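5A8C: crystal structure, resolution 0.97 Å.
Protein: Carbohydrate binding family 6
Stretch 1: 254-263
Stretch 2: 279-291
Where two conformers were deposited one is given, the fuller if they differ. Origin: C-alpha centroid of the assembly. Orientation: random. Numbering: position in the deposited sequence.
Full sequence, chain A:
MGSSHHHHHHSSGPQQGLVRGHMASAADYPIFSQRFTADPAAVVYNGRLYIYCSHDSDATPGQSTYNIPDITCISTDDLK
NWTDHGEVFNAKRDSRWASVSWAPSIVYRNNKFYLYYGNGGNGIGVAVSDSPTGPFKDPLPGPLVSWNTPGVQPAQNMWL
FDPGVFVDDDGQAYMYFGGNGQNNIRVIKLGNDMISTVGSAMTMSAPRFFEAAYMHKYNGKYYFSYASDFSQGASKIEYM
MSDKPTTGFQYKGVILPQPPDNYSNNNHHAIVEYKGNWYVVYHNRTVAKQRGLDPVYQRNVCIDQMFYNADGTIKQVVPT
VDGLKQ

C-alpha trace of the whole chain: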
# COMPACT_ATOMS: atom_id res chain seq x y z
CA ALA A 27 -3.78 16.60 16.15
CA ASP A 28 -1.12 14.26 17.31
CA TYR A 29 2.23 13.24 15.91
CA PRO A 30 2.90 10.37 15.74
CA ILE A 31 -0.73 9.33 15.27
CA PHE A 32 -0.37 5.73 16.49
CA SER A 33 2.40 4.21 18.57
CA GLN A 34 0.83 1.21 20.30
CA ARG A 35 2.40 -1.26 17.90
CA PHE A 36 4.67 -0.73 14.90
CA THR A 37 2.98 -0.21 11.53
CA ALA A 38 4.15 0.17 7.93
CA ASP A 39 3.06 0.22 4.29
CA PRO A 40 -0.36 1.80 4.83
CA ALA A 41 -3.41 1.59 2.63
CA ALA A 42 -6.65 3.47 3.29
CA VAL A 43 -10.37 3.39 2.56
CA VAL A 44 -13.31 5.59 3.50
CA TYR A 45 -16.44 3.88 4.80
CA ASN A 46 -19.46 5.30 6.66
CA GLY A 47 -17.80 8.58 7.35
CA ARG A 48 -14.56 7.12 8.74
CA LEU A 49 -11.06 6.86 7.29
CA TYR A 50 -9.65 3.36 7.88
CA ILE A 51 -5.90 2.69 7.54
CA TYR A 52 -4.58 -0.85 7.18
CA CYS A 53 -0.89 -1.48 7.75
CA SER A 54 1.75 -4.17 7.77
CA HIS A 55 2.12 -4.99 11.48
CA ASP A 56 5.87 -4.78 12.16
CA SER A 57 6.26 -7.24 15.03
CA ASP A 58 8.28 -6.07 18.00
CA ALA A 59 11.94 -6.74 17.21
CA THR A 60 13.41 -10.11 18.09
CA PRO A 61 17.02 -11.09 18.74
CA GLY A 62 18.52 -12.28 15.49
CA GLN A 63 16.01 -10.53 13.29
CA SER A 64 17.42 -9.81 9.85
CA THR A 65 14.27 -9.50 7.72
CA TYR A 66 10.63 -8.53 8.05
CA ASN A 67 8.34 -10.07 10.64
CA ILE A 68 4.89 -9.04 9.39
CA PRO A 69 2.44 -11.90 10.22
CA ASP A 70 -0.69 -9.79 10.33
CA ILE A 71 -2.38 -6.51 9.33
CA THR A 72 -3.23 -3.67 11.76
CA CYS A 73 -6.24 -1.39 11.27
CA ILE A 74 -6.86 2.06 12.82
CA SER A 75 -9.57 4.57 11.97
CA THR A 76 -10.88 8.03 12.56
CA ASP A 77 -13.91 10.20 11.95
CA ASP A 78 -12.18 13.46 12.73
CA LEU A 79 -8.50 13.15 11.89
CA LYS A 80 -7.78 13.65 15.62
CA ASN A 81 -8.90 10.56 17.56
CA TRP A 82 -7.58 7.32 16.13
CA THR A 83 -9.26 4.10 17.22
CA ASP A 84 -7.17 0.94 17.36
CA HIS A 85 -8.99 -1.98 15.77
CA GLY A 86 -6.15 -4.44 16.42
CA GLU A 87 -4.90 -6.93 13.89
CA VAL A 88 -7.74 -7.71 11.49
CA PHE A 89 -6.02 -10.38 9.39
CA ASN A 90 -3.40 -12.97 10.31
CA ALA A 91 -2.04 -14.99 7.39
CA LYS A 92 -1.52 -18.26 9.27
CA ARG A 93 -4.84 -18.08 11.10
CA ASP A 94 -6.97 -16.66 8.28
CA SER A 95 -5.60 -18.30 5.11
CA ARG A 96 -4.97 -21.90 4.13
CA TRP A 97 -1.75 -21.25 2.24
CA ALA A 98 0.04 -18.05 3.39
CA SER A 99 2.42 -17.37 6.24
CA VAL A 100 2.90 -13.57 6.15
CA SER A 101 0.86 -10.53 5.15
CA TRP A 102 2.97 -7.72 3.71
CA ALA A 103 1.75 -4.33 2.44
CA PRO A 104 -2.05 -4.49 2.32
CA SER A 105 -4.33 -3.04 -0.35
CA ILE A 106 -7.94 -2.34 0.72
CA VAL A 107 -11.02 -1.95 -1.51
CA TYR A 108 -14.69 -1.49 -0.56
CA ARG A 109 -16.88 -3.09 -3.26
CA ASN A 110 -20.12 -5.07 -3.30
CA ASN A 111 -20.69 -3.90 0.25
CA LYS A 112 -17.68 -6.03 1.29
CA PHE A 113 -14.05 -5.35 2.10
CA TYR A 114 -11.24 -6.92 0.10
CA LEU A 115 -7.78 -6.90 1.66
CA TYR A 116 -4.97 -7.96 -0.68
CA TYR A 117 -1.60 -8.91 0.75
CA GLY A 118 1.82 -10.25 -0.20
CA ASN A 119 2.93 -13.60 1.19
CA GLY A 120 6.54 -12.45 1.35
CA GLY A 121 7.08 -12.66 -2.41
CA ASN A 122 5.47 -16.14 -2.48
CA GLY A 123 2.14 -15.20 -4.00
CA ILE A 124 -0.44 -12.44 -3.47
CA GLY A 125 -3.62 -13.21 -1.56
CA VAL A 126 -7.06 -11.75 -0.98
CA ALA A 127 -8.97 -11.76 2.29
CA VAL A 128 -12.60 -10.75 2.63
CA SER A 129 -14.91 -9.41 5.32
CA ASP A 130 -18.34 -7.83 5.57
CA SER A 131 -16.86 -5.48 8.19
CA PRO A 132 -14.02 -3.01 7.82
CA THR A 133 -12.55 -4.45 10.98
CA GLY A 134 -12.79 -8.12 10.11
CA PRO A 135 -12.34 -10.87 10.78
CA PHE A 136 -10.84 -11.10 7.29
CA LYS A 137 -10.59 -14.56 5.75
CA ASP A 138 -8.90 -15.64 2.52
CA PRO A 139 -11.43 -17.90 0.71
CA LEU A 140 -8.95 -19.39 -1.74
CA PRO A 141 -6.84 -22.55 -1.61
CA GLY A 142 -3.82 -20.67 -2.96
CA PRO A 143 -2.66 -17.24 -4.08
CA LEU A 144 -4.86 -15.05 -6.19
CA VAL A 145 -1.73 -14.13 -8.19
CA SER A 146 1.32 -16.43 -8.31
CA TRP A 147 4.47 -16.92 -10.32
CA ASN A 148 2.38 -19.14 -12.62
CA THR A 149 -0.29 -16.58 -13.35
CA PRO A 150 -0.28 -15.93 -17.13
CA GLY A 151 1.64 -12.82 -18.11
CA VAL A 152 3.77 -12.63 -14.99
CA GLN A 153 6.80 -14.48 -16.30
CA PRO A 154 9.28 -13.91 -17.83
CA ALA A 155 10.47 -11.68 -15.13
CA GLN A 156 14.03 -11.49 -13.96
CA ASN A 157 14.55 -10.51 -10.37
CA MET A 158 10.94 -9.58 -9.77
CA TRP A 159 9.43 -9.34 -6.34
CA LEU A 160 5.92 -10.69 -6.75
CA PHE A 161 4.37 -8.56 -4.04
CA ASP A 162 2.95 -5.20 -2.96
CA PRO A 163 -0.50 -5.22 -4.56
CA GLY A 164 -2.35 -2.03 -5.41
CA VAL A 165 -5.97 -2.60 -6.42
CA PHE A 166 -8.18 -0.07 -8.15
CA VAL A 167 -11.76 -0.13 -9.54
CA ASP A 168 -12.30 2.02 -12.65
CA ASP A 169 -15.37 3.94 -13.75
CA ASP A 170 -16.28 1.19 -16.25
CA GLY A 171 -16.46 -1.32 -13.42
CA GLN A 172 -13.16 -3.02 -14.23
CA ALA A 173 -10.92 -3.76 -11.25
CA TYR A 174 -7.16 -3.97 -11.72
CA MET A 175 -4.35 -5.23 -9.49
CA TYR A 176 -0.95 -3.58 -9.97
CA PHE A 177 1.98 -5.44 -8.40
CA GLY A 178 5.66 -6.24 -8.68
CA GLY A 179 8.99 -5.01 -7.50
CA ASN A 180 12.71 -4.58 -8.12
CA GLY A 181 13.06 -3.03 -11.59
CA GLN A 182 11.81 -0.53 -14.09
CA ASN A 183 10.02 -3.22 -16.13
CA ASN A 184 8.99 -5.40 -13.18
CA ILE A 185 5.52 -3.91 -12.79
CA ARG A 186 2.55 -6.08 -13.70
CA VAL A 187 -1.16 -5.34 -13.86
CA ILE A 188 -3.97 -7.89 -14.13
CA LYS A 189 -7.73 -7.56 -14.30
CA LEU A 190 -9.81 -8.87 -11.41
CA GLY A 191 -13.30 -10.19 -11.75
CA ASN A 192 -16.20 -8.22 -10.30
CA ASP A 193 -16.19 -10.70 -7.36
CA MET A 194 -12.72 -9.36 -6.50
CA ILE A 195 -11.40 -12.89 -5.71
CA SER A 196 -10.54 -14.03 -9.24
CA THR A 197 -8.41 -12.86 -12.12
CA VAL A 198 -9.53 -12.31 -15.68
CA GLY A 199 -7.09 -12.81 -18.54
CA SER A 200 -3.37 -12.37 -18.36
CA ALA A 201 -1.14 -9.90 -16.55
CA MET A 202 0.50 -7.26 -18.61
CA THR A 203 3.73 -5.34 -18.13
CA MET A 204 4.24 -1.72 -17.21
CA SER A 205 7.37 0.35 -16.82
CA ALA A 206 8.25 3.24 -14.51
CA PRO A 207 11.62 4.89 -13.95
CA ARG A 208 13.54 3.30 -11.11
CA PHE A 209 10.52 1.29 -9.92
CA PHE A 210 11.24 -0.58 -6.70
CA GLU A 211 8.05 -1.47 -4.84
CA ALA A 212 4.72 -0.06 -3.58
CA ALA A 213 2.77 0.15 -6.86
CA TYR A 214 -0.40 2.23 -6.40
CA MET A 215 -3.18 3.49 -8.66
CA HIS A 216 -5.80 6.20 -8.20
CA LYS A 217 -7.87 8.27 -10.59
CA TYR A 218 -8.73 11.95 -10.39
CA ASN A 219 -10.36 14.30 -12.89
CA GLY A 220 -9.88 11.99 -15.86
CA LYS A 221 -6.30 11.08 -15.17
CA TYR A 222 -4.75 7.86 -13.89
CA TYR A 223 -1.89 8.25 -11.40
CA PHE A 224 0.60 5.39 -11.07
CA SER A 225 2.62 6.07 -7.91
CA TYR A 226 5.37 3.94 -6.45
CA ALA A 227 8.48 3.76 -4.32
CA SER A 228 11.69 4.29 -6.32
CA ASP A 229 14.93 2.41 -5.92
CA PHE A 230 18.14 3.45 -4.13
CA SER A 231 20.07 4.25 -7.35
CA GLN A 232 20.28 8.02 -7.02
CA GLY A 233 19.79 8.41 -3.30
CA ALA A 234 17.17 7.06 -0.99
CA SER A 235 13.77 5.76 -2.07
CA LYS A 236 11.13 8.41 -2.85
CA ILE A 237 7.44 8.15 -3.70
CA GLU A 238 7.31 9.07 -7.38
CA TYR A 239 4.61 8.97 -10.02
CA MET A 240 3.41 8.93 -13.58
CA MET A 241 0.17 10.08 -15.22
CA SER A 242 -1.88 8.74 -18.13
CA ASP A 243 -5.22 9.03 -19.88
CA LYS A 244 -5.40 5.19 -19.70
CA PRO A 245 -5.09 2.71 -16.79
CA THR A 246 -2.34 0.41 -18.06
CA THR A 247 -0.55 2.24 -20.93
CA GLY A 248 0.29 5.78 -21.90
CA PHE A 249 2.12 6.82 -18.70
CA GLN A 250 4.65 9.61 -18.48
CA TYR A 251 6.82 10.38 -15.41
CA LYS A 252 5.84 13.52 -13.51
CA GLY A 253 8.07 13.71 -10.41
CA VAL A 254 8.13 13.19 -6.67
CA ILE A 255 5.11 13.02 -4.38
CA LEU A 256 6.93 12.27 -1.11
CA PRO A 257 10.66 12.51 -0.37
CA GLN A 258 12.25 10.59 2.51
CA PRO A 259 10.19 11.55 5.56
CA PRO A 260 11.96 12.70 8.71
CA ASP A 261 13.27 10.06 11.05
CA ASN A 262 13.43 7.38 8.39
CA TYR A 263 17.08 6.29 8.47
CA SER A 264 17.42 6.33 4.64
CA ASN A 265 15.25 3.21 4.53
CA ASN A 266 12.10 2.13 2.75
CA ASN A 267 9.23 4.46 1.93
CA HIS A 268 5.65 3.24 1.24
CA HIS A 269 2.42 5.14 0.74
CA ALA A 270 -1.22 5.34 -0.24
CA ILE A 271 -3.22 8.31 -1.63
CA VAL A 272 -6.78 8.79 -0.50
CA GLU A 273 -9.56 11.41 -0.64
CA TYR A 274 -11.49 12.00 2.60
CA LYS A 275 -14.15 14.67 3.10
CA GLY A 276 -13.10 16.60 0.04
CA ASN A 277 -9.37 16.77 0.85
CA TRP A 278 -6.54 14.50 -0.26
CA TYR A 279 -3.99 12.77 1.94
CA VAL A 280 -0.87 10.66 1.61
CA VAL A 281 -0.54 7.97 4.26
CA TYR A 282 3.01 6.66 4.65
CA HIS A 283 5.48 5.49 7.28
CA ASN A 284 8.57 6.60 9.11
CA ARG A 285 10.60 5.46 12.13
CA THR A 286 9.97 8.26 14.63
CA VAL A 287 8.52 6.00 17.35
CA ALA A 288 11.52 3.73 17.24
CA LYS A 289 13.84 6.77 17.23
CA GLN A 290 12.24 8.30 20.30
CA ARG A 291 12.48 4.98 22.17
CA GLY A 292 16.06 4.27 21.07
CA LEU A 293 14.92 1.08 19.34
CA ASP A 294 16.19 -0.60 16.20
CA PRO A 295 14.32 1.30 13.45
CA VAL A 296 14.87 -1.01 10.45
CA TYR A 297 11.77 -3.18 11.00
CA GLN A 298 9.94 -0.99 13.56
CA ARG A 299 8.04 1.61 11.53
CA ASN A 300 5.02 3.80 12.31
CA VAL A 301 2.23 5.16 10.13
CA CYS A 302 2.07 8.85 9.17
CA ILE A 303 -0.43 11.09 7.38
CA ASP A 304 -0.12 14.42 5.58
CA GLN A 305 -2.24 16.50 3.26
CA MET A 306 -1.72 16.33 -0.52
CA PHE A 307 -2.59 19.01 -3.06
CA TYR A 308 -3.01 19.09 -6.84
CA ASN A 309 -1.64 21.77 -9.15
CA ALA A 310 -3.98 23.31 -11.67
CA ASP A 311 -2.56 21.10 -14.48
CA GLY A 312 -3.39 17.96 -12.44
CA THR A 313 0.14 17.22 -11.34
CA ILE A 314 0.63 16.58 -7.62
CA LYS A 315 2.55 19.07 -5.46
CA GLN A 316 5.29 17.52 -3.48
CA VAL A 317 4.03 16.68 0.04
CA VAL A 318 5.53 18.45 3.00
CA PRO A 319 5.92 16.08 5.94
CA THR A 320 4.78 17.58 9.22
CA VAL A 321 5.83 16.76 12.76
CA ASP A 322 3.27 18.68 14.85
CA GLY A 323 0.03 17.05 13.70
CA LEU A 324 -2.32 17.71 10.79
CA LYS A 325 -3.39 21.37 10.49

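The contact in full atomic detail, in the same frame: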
# COMPACT_ATOMS: atom_id res chain seq x y z
N VAL A 254 8.14 13.69 -8.04
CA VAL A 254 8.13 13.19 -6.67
C VAL A 254 6.90 13.68 -5.92
O VAL A 254 6.62 14.87 -5.86
CB VAL A 254 9.42 13.66 -5.93
CG1 VAL A 254 9.35 13.31 -4.46
CG2 VAL A 254 10.66 13.04 -6.58
N ILE A 255 6.19 12.74 -5.32
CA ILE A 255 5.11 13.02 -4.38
C ILE A 255 5.62 13.19 -2.96
O ILE A 255 5.22 14.12 -2.25
CB ILE A 255 4.04 11.93 -4.41
CG1 ILE A 255 3.40 11.86 -5.80
CG2 ILE A 255 3.00 12.18 -3.31
CD1 ILE A 255 2.38 10.77 -5.97
N LEU A 256 6.49 12.30 -2.51
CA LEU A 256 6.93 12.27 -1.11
C LEU A 256 8.41 11.96 -1.07
O LEU A 256 8.81 10.92 -1.61
CB LEU A 256 6.16 11.26 -0.30
CG LEU A 256 6.39 11.31 1.21
CD1 LEU A 256 5.69 12.50 1.86
CD2 LEU A 256 5.92 10.00 1.84
N PRO A 257 9.25 12.84 -0.56
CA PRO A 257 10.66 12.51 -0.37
C PRO A 257 10.84 11.55 0.81
O PRO A 257 9.86 11.01 1.31
CB PRO A 257 11.28 13.89 -0.09
CG PRO A 257 10.24 14.55 0.71
CD PRO A 257 8.92 14.11 0.15
N GLN A 258 12.08 11.31 1.21
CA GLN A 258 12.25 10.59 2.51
C GLN A 258 11.60 11.43 3.60
O GLN A 258 11.93 12.60 3.75
CB GLN A 258 13.72 10.42 2.84
CG GLN A 258 14.35 9.26 2.10
CD GLN A 258 14.02 7.92 2.72
OE1 GLN A 258 14.12 7.77 3.94
NE2 GLN A 258 13.70 6.94 1.91
N PRO A 259 10.72 10.83 4.39
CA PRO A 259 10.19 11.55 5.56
C PRO A 259 11.27 11.75 6.60
O PRO A 259 12.29 11.04 6.59
CB PRO A 259 9.12 10.62 6.09
CG PRO A 259 9.18 9.45 5.38
CD PRO A 259 10.18 9.47 4.31
N PRO A 260 11.05 12.64 7.56
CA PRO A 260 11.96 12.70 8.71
C PRO A 260 12.00 11.40 9.48
O PRO A 260 11.06 10.60 9.47
CB PRO A 260 11.39 13.86 9.55
CG PRO A 260 9.96 13.88 9.17
CD PRO A 260 9.89 13.50 7.71
N ASP A 261 13.12 11.21 10.17
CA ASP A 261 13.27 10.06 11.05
C ASP A 261 13.02 8.74 10.35
O ASP A 261 12.35 7.85 10.89
CB ASP A 261 12.39 10.19 12.30
CG ASP A 261 12.70 11.39 13.17
OD1 ASP A 261 13.80 11.99 13.03
OD2 ASP A 261 11.87 11.71 14.05
N ASN A 262 13.61 8.59 9.16
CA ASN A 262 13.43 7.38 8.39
C ASN A 262 14.68 6.61 8.09
O ASN A 262 14.61 5.56 7.41
CB ASN A 262 12.61 7.62 7.13
CG ASN A 262 11.97 6.36 6.62
OD1 ASN A 262 11.29 5.66 7.39
ND2 ASN A 262 12.12 6.06 5.36
N TYR A 263 15.86 7.09 8.51
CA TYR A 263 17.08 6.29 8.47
C TYR A 263 17.43 5.81 7.05
O TYR A 263 18.04 4.77 6.87
CB TYR A 263 17.03 5.12 9.44
CG TYR A 263 16.87 5.54 10.88
CD1 TYR A 263 15.63 5.76 11.43
CD2 TYR A 263 17.98 5.68 11.70
CE1 TYR A 263 15.47 6.12 12.77
CE2 TYR A 263 17.84 6.07 13.03
CZ TYR A 263 16.58 6.23 13.55
OH TYR A 263 16.42 6.55 14.88
N TYR A 279 -5.04 13.11 1.00
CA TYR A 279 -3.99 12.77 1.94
C TYR A 279 -3.08 11.70 1.37
O TYR A 279 -3.50 10.83 0.62
CB TYR A 279 -4.60 12.23 3.25
CG TYR A 279 -5.50 13.23 3.91
CD1 TYR A 279 -5.00 14.19 4.77
CD2 TYR A 279 -6.85 13.29 3.60
CE1 TYR A 279 -5.82 15.19 5.28
CE2 TYR A 279 -7.66 14.27 4.10
CZ TYR A 279 -7.16 15.22 4.95
OH TYR A 279 -7.96 16.21 5.44
N VAL A 280 -1.82 11.79 1.75
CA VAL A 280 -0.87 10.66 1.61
C VAL A 280 -0.67 10.06 2.99
O VAL A 280 -0.32 10.76 3.95
CB VAL A 280 0.45 11.09 0.98
CG1 VAL A 280 1.40 9.95 0.83
CG2 VAL A 280 0.23 11.68 -0.39
N VAL A 281 -0.91 8.75 3.10
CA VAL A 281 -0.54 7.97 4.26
C VAL A 281 0.77 7.28 3.93
O VAL A 281 0.97 6.83 2.80
CB VAL A 281 -1.65 7.00 4.68
CG1 VAL A 281 -2.85 7.75 5.27
CG2 VAL A 281 -2.07 6.02 3.67
N TYR A 282 1.67 7.19 4.90
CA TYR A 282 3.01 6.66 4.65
C TYR A 282 3.57 6.15 5.93
O TYR A 282 2.82 6.00 6.95
CB TYR A 282 3.88 7.71 3.94
CG TYR A 282 4.09 8.99 4.71
CD1 TYR A 282 3.14 10.01 4.67
CD2 TYR A 282 5.25 9.20 5.43
CE1 TYR A 282 3.34 11.21 5.35
CE2 TYR A 282 5.44 10.39 6.10
CZ TYR A 282 4.52 11.40 6.02
OH TYR A 282 4.79 12.58 6.68
N HIS A 283 4.86 5.88 6.01
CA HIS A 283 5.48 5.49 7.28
C HIS A 283 6.81 6.17 7.48
O HIS A 283 7.50 6.62 6.55
CB HIS A 283 5.62 3.94 7.44
CG HIS A 283 6.55 3.27 6.48
ND1 HIS A 283 6.15 2.23 5.69
CD2 HIS A 283 7.89 3.48 6.28
CE1 HIS A 283 7.19 1.86 5.00
NE2 HIS A 283 8.26 2.58 5.31
N ASN A 284 7.21 6.25 8.76
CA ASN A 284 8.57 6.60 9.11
C ASN A 284 8.97 5.79 10.32
O ASN A 284 8.38 4.74 10.59
CB ASN A 284 8.79 8.12 9.24
CG ASN A 284 8.19 8.75 10.46
OD1 ASN A 284 7.51 8.09 11.24
ND2 ASN A 284 8.43 10.04 10.61
N ARG A 285 10.04 6.20 10.99
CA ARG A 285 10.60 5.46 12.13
C ARG A 285 10.77 6.34 13.36
O ARG A 285 11.68 6.15 14.14
CB ARG A 285 11.88 4.75 11.69
CG ARG A 285 11.60 3.65 10.67
CD ARG A 285 12.76 3.41 9.70
NE ARG A 285 12.65 2.14 9.03
CZ ARG A 285 12.22 1.91 7.78
NH1 ARG A 285 11.73 2.88 7.01
NH2 ARG A 285 12.29 0.69 7.31
N THR A 286 9.86 7.33 13.52
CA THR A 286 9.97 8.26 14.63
C THR A 286 9.71 7.61 15.97
O THR A 286 10.32 8.00 16.99
CB THR A 286 9.15 9.50 14.40
OG1 THR A 286 9.68 10.56 15.21
CG2 THR A 286 7.72 9.31 14.66
N VAL A 287 8.77 6.67 16.08
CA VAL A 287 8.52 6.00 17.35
C VAL A 287 9.72 5.24 17.82
O VAL A 287 10.17 5.36 18.98
CB VAL A 287 7.24 5.14 17.30
CG1 VAL A 287 7.05 4.34 18.60
CG2 VAL A 287 6.01 5.97 16.96
N ALA A 288 10.29 4.45 16.91
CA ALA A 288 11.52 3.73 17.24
C ALA A 288 12.63 4.70 17.63
O ALA A 288 13.36 4.47 18.60
CB ALA A 288 11.93 2.88 16.06
N LYS A 289 12.79 5.81 16.89
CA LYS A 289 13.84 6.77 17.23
C LYS A 289 13.65 7.31 18.63
O LYS A 289 14.61 7.36 19.43
CB LYS A 289 13.81 7.93 16.23
CG LYS A 289 14.86 8.98 16.52
CD LYS A 289 14.88 10.08 15.51
CE LYS A 289 15.86 11.21 15.83
NZ LYS A 289 15.49 12.00 17.02
N GLN A 290 12.45 7.72 18.98
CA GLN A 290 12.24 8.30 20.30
C GLN A 290 12.53 7.30 21.39
O GLN A 290 13.00 7.70 22.44
CB GLN A 290 10.80 8.76 20.38
CG GLN A 290 10.39 9.93 19.49
CD GLN A 290 11.52 10.71 18.87
OE1 GLN A 290 11.66 10.69 17.63
NE2 GLN A 290 12.32 11.42 19.69
N ARG A 291 12.28 6.02 21.17
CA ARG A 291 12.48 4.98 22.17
C ARG A 291 13.87 4.36 22.11
O ARG A 291 14.17 3.49 22.91
CB ARG A 291 11.39 3.93 22.04
CG ARG A 291 10.02 4.46 22.27
CD ARG A 291 8.94 3.45 22.08
NE ARG A 291 7.66 4.08 22.21
CZ ARG A 291 6.49 3.46 22.19
NH1 ARG A 291 6.39 2.15 22.02
NH2 ARG A 291 5.40 4.22 22.26
O HOH W 1 12.84 13.07 16.21

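The two stretches run side by side, apolar at one end and polar at the other. Stretch 2 enters on a strand that began earlier in the chain, runs to Asn284 and passes through Arg285 into a helix. Stretch 1 turns a corner at Ile255 and continues mostly as loop. The backbones draw together along the way: the CA atoms of Leu256 and Val280 lie 8.4 Å apart, those of Asn262 and Asn284 only 5.0 Å.

Side chains fill the wide end. Ile255 CG2 meets Val280 CG2 at 4.1 Å. Leu256 sets its CD2 methyl over one face of the Tyr282 ring, 3.6 Å from Tyr282 CG, in a CH-pi contact. The Pro259 ring fills the hollow between the Tyr282 ring, the backbone at His283 and the Asn284 side chain; Pro259 CB is 4.0 Å from Asn284 CB. Pro259 CB lies 3.7 Å from Tyr282 CE2, and Pro259 CG lies 3.5 Å from the backbone atom His283 O.

Where the chains close up, hydrogen bonds take over. Asn284 ND2 donates to Pro260 O at 2.9 Å. Arg285 N donates to Asp261 O at 2.8 Å, joining the backbones directly just before the helix. Asn262 OD1 reaches over Asn284, 3.4 Å from Asn284 CA, and accepts from Arg285 NH1 at 2.8 Å. Asn262 ND2 donates to Gln258 OE1 at 3.0 Å, so both ends of this amide are held.

Asp261 points its side chain at the first turn of the helix. Thr286 OG1 donates to Asp261 OD2 at 2.7 Å. Asp261 OD1 and Lys289 NZ are 4.3 Å apart, beyond a salt bridge. Water 1 links the two residues instead, donating to Asp261 OD2 at 2.7 Å and accepting from Lys289 NZ at 3.0 Å.

Tyr263 closes the contact with its ring edge. Tyr263 CD1 lies 3.9 Å from Arg285 CB, and Tyr263 OH lies 3.2 Å from Lys289 CB.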